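Local coordinates for protein PtLCIB4 H88A mutant (Phaeodactylum tricornutum, PDB 5B5Z) that probably acts as a zinc-dependent beta-type carbonic anhydrase of the LCIB family, interconverting carbon dioxide and bicarbonate, at residues D27-N31 / A32-A36; A36-S39 / K40-Q44; D204-V207 / T208-V211. One frame throughout, in Å; residues are numbered along the deposited sequence.

Contact 1 (D27-N31 / A32-A36); sequences DALTN and AELVA
T30 and E33 trade hydrogen bonds in a capping box that starts helix 31-43. In one direction E33 N donates to T30 OG1 at 3.0 Å; in the other T30 N donates to E33 OE1, also at 3.0 Å and with an N-H...O angle of 162°. The carboxylate is met from above its plane, 46° out of it. T30 places OG1 between its own N and carbonyl carbon (chi1 65°), which turns the hydroxyl oxygen to the first turn of the helix, while E33 runs back extended beyond CG. A water donates to E33 OE1 at 2.7 Å and to A28 O, tying the carboxylate to the chain before the cap. Two backbone bonds complete the turn, L34 N to T30 O at 2.9 Å and V35 N to N31 O at 3.0 Å.

Apolar contact is slighter. L29 CD1 rests 4.3 Å from L34 CD1, and its other methyl, CD2, lies near E33 OE1, so this leucine borders both the greasy and the charged side of the helix start.

L29 bonds F256 through the backbone, pairing strand 29-30 antiparallel with strand 255-264, and N31 bonds D254 just before that strand. L34 packs on that strand and on helix 65-75, V35 leans on F71 and V74, and N31 ND2 bonds D70 of the same helix.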
ATOM      1  N   ASP A  27     -17.570  -4.406  21.327  1.00 18.70           N
ATOM      2  CA  ASP A  27     -16.935  -3.106  21.514  1.00 19.01           C
ATOM      3  C   ASP A  27     -16.606  -2.420  20.193  1.00 17.14           C
ATOM      4  O   ASP A  27     -15.950  -1.388  20.201  1.00 20.09           O
ATOM      5  CB  ASP A  27     -15.663  -3.249  22.367  1.00 19.56           C
ATOM      6  CG  ASP A  27     -14.680  -4.287  21.823  1.00 21.76           C
ATOM      7  OD1 ASP A  27     -15.090  -5.213  21.090  1.00 24.66           O
ATOM      8  OD2 ASP A  27     -13.484  -4.213  22.187  1.00 24.28           O
ATOM      9  N   ALA A  28     -17.066  -2.976  19.074  1.00 15.93           N
ATOM     10  CA  ALA A  28     -16.764  -2.380  17.762  1.00 15.14           C
ATOM     11  C   ALA A  28     -17.245  -0.932  17.652  1.00 19.25           C
ATOM     12  O   ALA A  28     -18.324  -0.592  18.130  1.00 20.77           O
ATOM     13  CB  ALA A  28     -17.369  -3.209  16.657  1.00 17.48           C
ATOM     14  N   LEU A  29     -16.422  -0.082  17.026  1.00 15.66           N
ATOM     15  CA  LEU A  29     -16.771   1.311  16.762  1.00 18.39           C
ATOM     16  C   LEU A  29     -17.011   1.540  15.272  1.00 17.37           C
ATOM     17  O   LEU A  29     -16.370   0.901  14.453  1.00 16.20           O
ATOM     18  CB  LEU A  29     -15.650   2.243  17.226  1.00 15.48           C
ATOM     19  CG  LEU A  29     -15.244   2.175  18.697  1.00 16.97           C
ATOM     20  CD1 LEU A  29     -14.044   3.081  18.971  1.00 18.51           C
ATOM     21  CD2 LEU A  29     -16.427   2.556  19.576  1.00 21.20           C
ATOM     22  N   THR A  30     -17.899   2.459  14.904  1.00 16.53           N
ATOM     23  CA  THR A  30     -17.952   2.873  13.504  1.00 16.93           C
ATOM     24  C   THR A  30     -16.664   3.620  13.155  1.00 15.98           C
ATOM     25  O   THR A  30     -15.993   4.151  14.040  1.00 16.69           O
ATOM     26  CB  THR A  30     -19.132   3.794  13.202  1.00 17.43           C
ATOM     27  OG1 THR A  30     -18.957   5.021  13.924  1.00 19.39           O
ATOM     28  CG2 THR A  30     -20.452   3.150  13.615  1.00 20.82           C
ATOM     29  N   ASN A  31     -16.327   3.678  11.872  1.00 17.61           N
ATOM     30  CA  ASN A  31     -15.159   4.448  11.466  1.00 16.57           C
ATOM     31  C   ASN A  31     -15.194   5.866  12.028  1.00 16.51           C
ATOM     32  O   ASN A  31     -14.191   6.361  12.540  1.00 18.31           O
ATOM     33  CB  ASN A  31     -15.054   4.505   9.952  1.00 20.08           C
ATOM     34  CG  ASN A  31     -14.379   3.286   9.368  1.00 21.50           C
ATOM     35  OD1 ASN A  31     -14.363   2.217   9.985  1.00 22.08           O
ATOM     36  ND2 ASN A  31     -13.789   3.445   8.182  1.00 19.26           N
ATOM     37  N   ALA A  32     -16.360   6.495  11.968  1.00 20.70           N
ATOM     38  CA  ALA A  32     -16.490   7.861  12.453  1.00 18.74           C
ATOM     39  C   ALA A  32     -16.228   7.947  13.958  1.00 18.08           C
ATOM     40  O   ALA A  32     -15.509   8.834  14.425  1.00 18.76           O
ATOM     41  CB  ALA A  32     -17.878   8.415  12.109  1.00 19.16           C
ATOM     42  N   GLU A  33     -16.797   7.013  14.717  1.00 17.35           N
ATOM     43  CA  GLU A  33     -16.548   6.957  16.152  1.00 16.18           C
ATOM     44  C   GLU A  33     -15.075   6.746  16.464  1.00 16.89           C
ATOM     45  O   GLU A  33     -14.536   7.336  17.389  1.00 18.49           O
ATOM     46  CB  GLU A  33     -17.380   5.837  16.797  1.00 19.53           C
ATOM     47  CG  GLU A  33     -18.875   6.162  16.872  1.00 23.52           C
ATOM     48  CD  GLU A  33     -19.751   4.940  17.165  1.00 27.06           C
ATOM     49  OE1 GLU A  33     -19.232   3.798  17.194  1.00 22.38           O
ATOM     50  OE2 GLU A  33     -20.974   5.125  17.364  1.00 30.56           O
ATOM     51  N   LEU A  34     -14.436   5.869  15.702  1.00 16.00           N
ATOM     52  CA  LEU A  34     -13.017   5.591  15.903  1.00 15.00           C
ATOM     53  C   LEU A  34     -12.149   6.837  15.692  1.00 14.16           C
ATOM     54  O   LEU A  34     -11.307   7.182  16.520  1.00 16.08           O
ATOM     55  CB  LEU A  34     -12.566   4.478  14.957  1.00 14.98           C
ATOM     56  CG  LEU A  34     -11.060   4.191  14.971  1.00 14.98           C
ATOM     57  CD1 LEU A  34     -10.665   3.507  16.272  1.00 16.35           C
ATOM     58  CD2 LEU A  34     -10.680   3.341  13.759  1.00 16.86           C
ATOM     59  N   VAL A  35     -12.326   7.487  14.552  1.00 15.60           N
ATOM     60  CA  VAL A  35     -11.498   8.635  14.232  1.00 14.98           C
ATOM     61  C   VAL A  35     -11.735   9.768  15.235  1.00 16.17           C
ATOM     62  O   VAL A  35     -10.788  10.408  15.691  1.00 18.49           O
ATOM     63  CB  VAL A  35     -11.751   9.104  12.806  1.00 16.83           C
ATOM     64  CG1 VAL A  35     -10.990  10.412  12.521  1.00 17.77           C
ATOM     65  CG2 VAL A  35     -11.299   8.014  11.835  1.00 18.02           C
ATOM     66  N   ALA A  36     -12.994   9.977  15.608  1.00 16.96           N
ATOM     67  CA  ALA A  36     -13.324  10.991  16.605  1.00 20.69           C
ATOM     68  C   ALA A  36     -12.643  10.701  17.938  1.00 18.83           C
ATOM     69  O   ALA A  36     -12.013  11.577  18.536  1.00 20.25           O
ATOM     70  CB  ALA A  36     -14.830  11.082  16.785  1.00 21.52           C
TER
HETATM   71  O   HOH W   1     -20.410   1.424  17.833  1.00 31.08           O

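Contact 2 (A36-S39 / K40-Q44); sequences AMVS and KRLSQ
A36 opens the run of helical bonds: its carbonyl oxygen accepts from K40 N at 3.0 Å, and K40 CB sits 3.2 Å from the same A36 O. From there the K40 side chain leaves fully extended, CG anti to the backbone N (chi1 -180°), and carries its amine away from the turn.

M37 O takes R41 N at 3.1 Å. The two side chains part company after that: M37 reaches L277 near the chain's end, whereas R41 bends at chi2 and chi3 and packs on F261 and F274.

V38 makes the apolar contact of this turn. Its CG1 lies 3.7 Å from L42 CD1, the two side chains running side by side and pointing the same way, and V38 O accepts from L42 N at 2.9 Å with an N-H...O angle of 167°. Both residues are buried. They meet F261 of strand 255-264 and also touch strand 238-247, V38 at V241 and L42 at A239, so this pair is part of the face by which the helix sits on the sheet.

S39 O receives S43 N at 3.0 Å, in a more bent bond of 144°. The S39 hydroxyl turns back up the helix to V35 O. S43 OG also turns back, but only three residues, donating to K40 O at 2.7 Å.

The chemistry is that of an amphipathic helix, with valine and leucine on the sheet side and A36 and K40 exposed. The two serines spend their hydroxyls on carbonyls of the helix itself, which lets them sit on its flank while their polar ends are satisfied locally.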
ATOM      1  N   ALA A  36     -12.994   9.977  15.608  1.00 16.96           N
ATOM      2  CA  ALA A  36     -13.324  10.991  16.605  1.00 20.69           C
ATOM      3  C   ALA A  36     -12.643  10.701  17.938  1.00 18.83           C
ATOM      4  O   ALA A  36     -12.013  11.577  18.536  1.00 20.25           O
ATOM      5  CB  ALA A  36     -14.830  11.082  16.785  1.00 21.52           C
ATOM      6  N   MET A  37     -12.740   9.451  18.384  1.00 16.51           N
ATOM      7  CA  MET A  37     -12.159   9.049  19.655  1.00 18.23           C
ATOM      8  C   MET A  37     -10.633   9.161  19.659  1.00 19.31           C
ATOM      9  O   MET A  37     -10.042   9.697  20.595  1.00 22.13           O
ATOM     10  CB  MET A  37     -12.576   7.616  19.996  1.00 21.26           C
ATOM     11  CG  MET A  37     -12.018   7.163  21.310  1.00 22.80           C
ATOM     12  SD  MET A  37     -11.998   5.371  21.525  1.00 38.24           S
ATOM     13  CE  MET A  37     -10.683   4.869  20.392  1.00 25.20           C
ATOM     14  N   VAL A  38      -9.991   8.673  18.602  1.00 16.12           N
ATOM     15  CA  VAL A  38      -8.539   8.676  18.566  1.00 15.28           C
ATOM     16  C   VAL A  38      -7.990  10.110  18.470  1.00 16.40           C
ATOM     17  O   VAL A  38      -7.045  10.470  19.171  1.00 17.93           O
ATOM     18  CB  VAL A  38      -8.009   7.834  17.384  1.00 14.33           C
ATOM     19  CG1 VAL A  38      -6.512   8.046  17.213  1.00 16.23           C
ATOM     20  CG2 VAL A  38      -8.321   6.353  17.616  1.00 17.19           C
ATOM     21  N   SER A  39      -8.590  10.914  17.604  1.00 17.14           N
ATOM     22  CA  SER A  39      -8.094  12.270  17.388  1.00 19.23           C
ATOM     23  C   SER A  39      -8.333  13.112  18.640  1.00 19.91           C
ATOM     24  O   SER A  39      -7.478  13.903  19.013  1.00 24.39           O
ATOM     25  CB  SER A  39      -8.749  12.916  16.164  1.00 21.01           C
ATOM     26  OG  SER A  39     -10.157  12.985  16.274  1.00 19.95           O
ATOM     27  N   LYS A  40      -9.471  12.915  19.307  1.00 18.87           N
ATOM     28  CA  LYS A  40      -9.735  13.652  20.546  1.00 24.10           C
ATOM     29  C   LYS A  40      -8.706  13.321  21.614  1.00 25.46           C
ATOM     30  O   LYS A  40      -8.179  14.212  22.273  1.00 23.10           O
ATOM     31  CB  LYS A  40     -11.140  13.353  21.073  1.00 24.76           C
ATOM     32  CG  LYS A  40     -11.484  14.099  22.369  1.00 31.29           C
ATOM     33  CD  LYS A  40     -12.855  13.697  22.892  1.00 33.76           C
ATOM     34  CE  LYS A  40     -13.362  14.676  23.942  1.00 38.34           C
ATOM     35  NZ  LYS A  40     -14.850  14.621  24.049  1.00 41.93           N
ATOM     36  N   ARG A  41      -8.414  12.035  21.785  1.00 19.47           N
ATOM     37  CA  ARG A  41      -7.447  11.622  22.785  1.00 21.25           C
ATOM     38  C   ARG A  41      -6.043  12.120  22.458  1.00 20.05           C
ATOM     39  O   ARG A  41      -5.366  12.685  23.309  1.00 21.87           O
ATOM     40  CB  ARG A  41      -7.449  10.094  22.929  1.00 22.42           C
ATOM     41  CG  ARG A  41      -6.421   9.560  23.913  1.00 22.78           C
ATOM     42  CD  ARG A  41      -6.638  10.127  25.311  1.00 30.08           C
ATOM     43  NE  ARG A  41      -8.006   9.915  25.772  1.00 35.87           N
ATOM     44  CZ  ARG A  41      -8.384   8.904  26.547  1.00 40.56           C
ATOM     45  NH1 ARG A  41      -7.497   8.008  26.952  1.00 39.68           N
ATOM     46  NH2 ARG A  41      -9.654   8.789  26.921  1.00 45.64           N
ATOM     47  N   LEU A  42      -5.596  11.931  21.220  1.00 17.56           N
ATOM     48  CA  LEU A  42      -4.229  12.298  20.892  1.00 17.34           C
ATOM     49  C   LEU A  42      -4.013  13.818  20.865  1.00 20.47           C
ATOM     50  O   LEU A  42      -2.886  14.283  21.042  1.00 20.76           O
ATOM     51  CB  LEU A  42      -3.828  11.668  19.557  1.00 15.43           C
ATOM     52  CG  LEU A  42      -3.717  10.136  19.581  1.00 15.68           C
ATOM     53  CD1 LEU A  42      -3.298   9.684  18.191  1.00 15.48           C
ATOM     54  CD2 LEU A  42      -2.706   9.659  20.619  1.00 17.02           C
ATOM     55  N   SER A  43      -5.081  14.590  20.665  1.00 21.92           N
ATOM     56  CA  SER A  43      -4.946  16.047  20.703  1.00 21.88           C
ATOM     57  C   SER A  43      -4.528  16.516  22.092  1.00 24.37           C
ATOM     58  O   SER A  43      -3.846  17.527  22.229  1.00 27.10           O
ATOM     59  CB  SER A  43      -6.237  16.742  20.278  1.00 23.76           C
ATOM     60  OG  SER A  43      -7.274  16.527  21.219  1.00 30.05           O
ATOM     61  N   GLN A  44      -4.934  15.780  23.118  1.00 25.72           N
ATOM     62  CA  GLN A  44      -4.516  16.090  24.485  1.00 26.62           C
ATOM     63  C   GLN A  44      -3.039  15.804  24.714  1.00 27.37           C
ATOM     64  O   GLN A  44      -2.476  16.209  25.734  1.00 29.37           O
ATOM     65  CB  GLN A  44      -5.339  15.292  25.494  1.00 24.11           C
ATOM     66  CG  GLN A  44      -6.822  15.559  25.451  1.00 29.79           C
ATOM     67  CD  GLN A  44      -7.570  14.663  26.410  1.00 33.20           C
ATOM     68  OE1 GLN A  44      -6.998  14.183  27.391  1.00 39.19           O
ATOM     69  NE2 GLN A  44      -8.845  14.429  26.137  1.00 35.51           N
TER

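Contact 3 (D204-V207 / T208-V211); sequences DVMV and TLPV
T208 turns OG1 anti to its own carbonyl carbon (chi1 -63°), which puts the hydroxyl beside its backbone N and back over the start of helix 205-228, with OG1 3.1 Å from a hydrogen-bonded water that accepts from D204 N. At D204 the torsions do the complementary job: CG stands opposite the backbone N (chi1 179°), and OD1 swings forward to accept from M206 N at 3.1 Å. That is the N-cap bond of this helix, and the N-H comes in from above the carboxylate, 52° out of its plane.

D204 O is gripped twice, by V207 N and by T208 N, the T208 N to D204 O bond being 3.2 Å and in the carbonyl plane. T208 N also makes a weak bond to V205 O, whose main donor is L209 N at 2.8 Å, so the first turn is part 3-10 in character. P210 has no N-H to offer the next carbonyl. Its ring carbon CD instead lies 3.2 Å from M206 O, and CG is 3.6 Å from V207 O. The helix is kinked here: neither P210 N nor V211 N bonds to the turn before, and V211 N makes only a weak bond to T208 O. Among the side chains, M206 CE approaches L209 CD2 at 4.4 Å, a loose apolar touch.

Around this first turn, W124 packs against D204, M206 and V207. L209 is buried against A142, V143 and A146 of helix 140-154 and L199 of helix 196-201, with its side chain about 9 Å from the bound zinc ion. P210 and V211 lie on I244 of strand 238-247, and P210 O accepts from S114 OG on strand 107-117.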
ATOM      1  N   ASP A 204     -16.541 -21.113  14.203  1.00 26.08           N
ATOM      2  CA  ASP A 204     -16.682 -20.412  12.933  1.00 25.00           C
ATOM      3  C   ASP A 204     -15.331 -19.800  12.609  1.00 21.58           C
ATOM      4  O   ASP A 204     -14.960 -18.763  13.152  1.00 21.32           O
ATOM      5  CB  ASP A 204     -17.767 -19.337  12.978  1.00 26.34           C
ATOM      6  CG  ASP A 204     -17.903 -18.573  11.645  1.00 28.62           C
ATOM      7  OD1 ASP A 204     -17.215 -18.922  10.654  1.00 28.19           O
ATOM      8  OD2 ASP A 204     -18.706 -17.617  11.584  1.00 31.75           O
ATOM      9  N   VAL A 205     -14.594 -20.456  11.729  1.00 20.94           N
ATOM     10  CA  VAL A 205     -13.232 -20.049  11.451  1.00 19.29           C
ATOM     11  C   VAL A 205     -13.197 -18.661  10.809  1.00 19.61           C
ATOM     12  O   VAL A 205     -12.202 -17.958  10.940  1.00 18.65           O
ATOM     13  CB  VAL A 205     -12.526 -21.086  10.551  1.00 25.30           C
ATOM     14  CG1 VAL A 205     -13.184 -21.133   9.177  1.00 21.77           C
ATOM     15  CG2 VAL A 205     -11.032 -20.804  10.450  1.00 21.43           C
ATOM     16  N   MET A 206     -14.279 -18.253  10.152  1.00 18.58           N
ATOM     17  CA  MET A 206     -14.276 -16.945   9.491  1.00 17.85           C
ATOM     18  C   MET A 206     -14.331 -15.799  10.489  1.00 18.17           C
ATOM     19  O   MET A 206     -13.915 -14.676  10.181  1.00 17.26           O
ATOM     20  CB  MET A 206     -15.434 -16.840   8.502  1.00 18.67           C
ATOM     21  CG  MET A 206     -15.245 -17.724   7.272  1.00 18.77           C
ATOM     22  SD  MET A 206     -13.729 -17.322   6.369  1.00 21.70           S
ATOM     23  CE  MET A 206     -12.684 -18.704   6.728  1.00 27.19           C
ATOM     24  N   VAL A 207     -14.845 -16.060  11.686  1.00 18.08           N
ATOM     25  CA  VAL A 207     -14.913 -15.010  12.698  1.00 18.46           C
ATOM     26  C   VAL A 207     -13.681 -15.085  13.596  1.00 19.19           C
ATOM     27  O   VAL A 207     -13.282 -14.096  14.193  1.00 19.41           O
ATOM     28  CB  VAL A 207     -16.232 -15.094  13.528  1.00 19.53           C
ATOM     29  CG1 VAL A 207     -16.187 -16.229  14.558  1.00 22.50           C
ATOM     30  CG2 VAL A 207     -16.527 -13.766  14.209  1.00 21.66           C
ATOM     31  N   THR A 208     -13.055 -16.256  13.664  1.00 17.87           N
ATOM     32  CA  THR A 208     -11.848 -16.427  14.454  1.00 16.29           C
ATOM     33  C   THR A 208     -10.600 -15.948  13.699  1.00 17.51           C
ATOM     34  O   THR A 208      -9.678 -15.382  14.296  1.00 17.50           O
ATOM     35  CB  THR A 208     -11.691 -17.907  14.867  1.00 19.74           C
ATOM     36  OG1 THR A 208     -12.800 -18.241  15.705  1.00 22.44           O
ATOM     37  CG2 THR A 208     -10.392 -18.130  15.624  1.00 23.19           C
ATOM     38  N   LEU A 209     -10.588 -16.175  12.385  1.00 15.02           N
ATOM     39  CA  LEU A 209      -9.420 -15.868  11.556  1.00 14.04           C
ATOM     40  C   LEU A 209      -8.897 -14.423  11.695  1.00 14.32           C
ATOM     41  O   LEU A 209      -7.702 -14.263  11.900  1.00 13.78           O
ATOM     42  CB  LEU A 209      -9.727 -16.182  10.084  1.00 13.78           C
ATOM     43  CG  LEU A 209      -8.632 -15.848   9.062  1.00 14.65           C
ATOM     44  CD1 LEU A 209      -7.318 -16.550   9.336  1.00 16.75           C
ATOM     45  CD2 LEU A 209      -9.163 -16.179   7.672  1.00 15.81           C
ATOM     46  N   PRO A 210      -9.770 -13.387  11.597  1.00 14.82           N
ATOM     47  CA  PRO A 210      -9.207 -12.026  11.756  1.00 13.87           C
ATOM     48  C   PRO A 210      -8.586 -11.765  13.121  1.00 15.48           C
ATOM     49  O   PRO A 210      -7.695 -10.914  13.253  1.00 13.95           O
ATOM     50  CB  PRO A 210     -10.416 -11.110  11.541  1.00 15.07           C
ATOM     51  CG  PRO A 210     -11.632 -12.019  11.771  1.00 14.23           C
ATOM     52  CD  PRO A 210     -11.193 -13.337  11.213  1.00 14.15           C
ATOM     53  N   VAL A 211      -9.030 -12.488  14.142  1.00 14.09           N
ATOM     54  CA  VAL A 211      -8.431 -12.305  15.449  1.00 14.29           C
ATOM     55  C   VAL A 211      -7.035 -12.915  15.481  1.00 15.57           C
ATOM     56  O   VAL A 211      -6.101 -12.307  15.993  1.00 17.01           O
ATOM     57  CB  VAL A 211      -9.306 -12.908  16.560  1.00 17.45           C
ATOM     58  CG1 VAL A 211      -8.619 -12.755  17.897  1.00 22.28           C
ATOM     59  CG2 VAL A 211     -10.647 -12.224  16.587  1.00 17.65           C
TER
HETATM   60  O   HOH W   2     -15.611 -19.366  16.120  1.00 27.71           O

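Overall arrangement
Contact 1 runs from strand 29-30 into helix 31-43, and contact 2 continues along that helix: they share A36, their centres are about 12 Å apart, and L29 CD1 packs against M37 SD at 4.0 Å. Contact 3 comes much later, at the start of helix 205-228, its centre about 21 Å from that of contact 1 and about 30 Å from that of contact 2, across the chain's centre from the latter. The mixed sheet links all three: contact 1 supplies its strand 29-30, while contacts 2 and 3 place side chains on strand 238-247. Both helix starts are capped by a side chain. Contact 3 is the one beside the zinc site of C59, H115 and C139, though it supplies none of those ligands.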